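Local coordinates for protein CdiA toxin (Cupriavidus taiwanensis, PDB 5T87) that is the C-terminal toxin domain of a contact-dependent growth inhibition protein, probably acting enzymatically in the target cell, and is bound by its cognate CdiI immunity protein, at the interface of chains B and A. Numbering follows the deposited sequence. Chains: chain A, CdiA toxin; chain B, CdiI immunity protein.

The interface of chains B and A. Residues chain B 5, 7, 37; chain A 3-4, 37, 46-48.
B:Tyr37 reaches with its phenol hydroxyl OH to the backbone carbonyl O of A:Gly47, 2.9 Å away, in a weak hydrogen bond. The approach probably accounts for the weakness: the hydroxyl stands above the face of the peptide plane, and the angle C-O...OH at the carbonyl oxygen is about 96°. Glycine suits this place because no side chain covers the strand backbone at the point where the tyrosine tip arrives. The same hydroxyl lies 3.5 Å from CD2 of A:His46, an imidazole carbon. CG of that histidine sits in the crowded position between backbone N and carbonyl carbon (chi1 51°), which turns the imidazole towards the tyrosine tip.

A second tyrosine, B:Tyr5, is set almost perpendicular to the ring of A:Phe37. The corner of A:Phe37 comes at the edge of B:Tyr5 from one side of the tyrosine plane, with B:Tyr5 CD1 3.9 Å from A:Phe37 CE1, a modest apolar contact. CE1 of B:Tyr5 also comes within 3.8 Å of A:Gly47 N, where the bare glycine again lets an aromatic rim approach. At the far tip, the hydroxyl OH lies 3.5 Å from A:Pro4 CD. The proline comes obliquely, from the same face as A:Phe37, and its compact ring without an amide hydrogen can sit against the phenol tip. With CG anti to the backbone N (chi1 178°), the tyrosine ring projects from short strand 4-5 towards the toxin.

Farther along the immunity protein's N-terminal segment, the long side chain of B:Glu7, extended beyond CG, lets the carboxylate reach the start of the modelled toxin. Its OE1 accepts a weak hydrogen bond from A:Gly3 N at 3.4 Å.

This patch belongs to the toxin-immunity complex, whose formation presumably neutralises the toxin. Strand 34-41 carries A:Phe37, strand 44-50 holds the A:Gly47 carbonyl, and the end of helix 25-38 presents B:Tyr37, whose ring carbon CE2 lies 3.7 Å from A:Gly47 O.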
# COMPACT_ATOMS: atom_id res chain seq x y z
N TYR B 5 2.35 6.57 12.64
CA TYR B 5 1.61 6.92 11.44
C TYR B 5 2.35 8.03 10.72
O TYR B 5 2.70 9.02 11.34
CB TYR B 5 0.18 7.38 11.77
CG TYR B 5 -0.62 7.80 10.54
CD1 TYR B 5 -1.13 6.85 9.66
CD2 TYR B 5 -0.83 9.15 10.26
CE1 TYR B 5 -1.84 7.23 8.53
CE2 TYR B 5 -1.55 9.55 9.13
CZ TYR B 5 -2.05 8.59 8.26
OH TYR B 5 -2.76 8.96 7.12
N GLU B 7 1.50 10.03 7.10
CA GLU B 7 0.80 10.31 5.88
C GLU B 7 1.81 10.83 4.88
O GLU B 7 2.54 11.77 5.19
CB GLU B 7 -0.25 11.38 6.14
CG GLU B 7 -1.22 11.60 5.00
CD GLU B 7 -2.47 12.29 5.47
OE1 GLU B 7 -3.51 12.22 4.78
OE2 GLU B 7 -2.43 12.89 6.57
N TYR B 37 0.05 7.85 -3.91
CA TYR B 37 -1.08 8.62 -3.36
C TYR B 37 -1.52 9.79 -4.22
O TYR B 37 -2.69 10.16 -4.18
CB TYR B 37 -0.77 9.15 -1.93
CG TYR B 37 -1.08 8.19 -0.79
CD1 TYR B 37 -0.81 6.83 -0.91
CD2 TYR B 37 -1.60 8.65 0.44
CE1 TYR B 37 -1.08 5.95 0.12
CE2 TYR B 37 -1.85 7.77 1.50
CZ TYR B 37 -1.59 6.41 1.32
OH TYR B 37 -1.83 5.45 2.28
N GLY A 3 -6.54 11.27 3.60
CA GLY A 3 -6.25 10.14 4.54
C GLY A 3 -7.24 10.05 5.69
O GLY A 3 -8.26 10.75 5.68
N PRO A 4 -6.97 9.17 6.69
CA PRO A 4 -7.76 9.08 7.93
C PRO A 4 -7.71 10.34 8.80
O PRO A 4 -6.74 11.10 8.72
CB PRO A 4 -7.12 7.91 8.68
CG PRO A 4 -6.53 7.07 7.62
CD PRO A 4 -6.08 8.01 6.54
N PHE A 37 -3.81 -0.13 6.81
CA PHE A 37 -2.46 0.36 7.07
C PHE A 37 -1.42 -0.56 6.48
O PHE A 37 -1.53 -1.77 6.62
CB PHE A 37 -2.21 0.40 8.57
CG PHE A 37 -3.02 1.41 9.30
CD1 PHE A 37 -2.69 2.76 9.22
CD2 PHE A 37 -4.11 1.03 10.09
CE1 PHE A 37 -3.44 3.72 9.89
CE2 PHE A 37 -4.85 1.98 10.77
CZ PHE A 37 -4.52 3.33 10.67
N HIS A 46 1.70 3.90 6.65
CA HIS A 46 0.74 4.82 5.97
C HIS A 46 -0.63 4.16 5.88
O HIS A 46 -0.76 2.95 6.09
CB HIS A 46 1.20 5.21 4.56
CG HIS A 46 1.54 4.03 3.71
ND1 HIS A 46 2.82 3.51 3.65
CD2 HIS A 46 0.78 3.23 2.92
CE1 HIS A 46 2.84 2.47 2.84
NE2 HIS A 46 1.61 2.28 2.39
N GLY A 47 -1.66 4.94 5.56
CA GLY A 47 -3.00 4.39 5.55
C GLY A 47 -4.00 5.07 4.65
O GLY A 47 -3.80 6.22 4.22
N HIS A 48 -5.08 4.34 4.38
CA HIS A 48 -6.18 4.86 3.55
C HIS A 48 -7.52 4.39 4.07
O HIS A 48 -7.61 3.36 4.74
CB HIS A 48 -6.00 4.47 2.07
CG HIS A 48 -5.97 2.99 1.82
ND1 HIS A 48 -4.80 2.28 1.76
CD2 HIS A 48 -6.97 2.10 1.62
CE1 HIS A 48 -5.07 1.01 1.54
NE2 HIS A 48 -6.38 0.87 1.45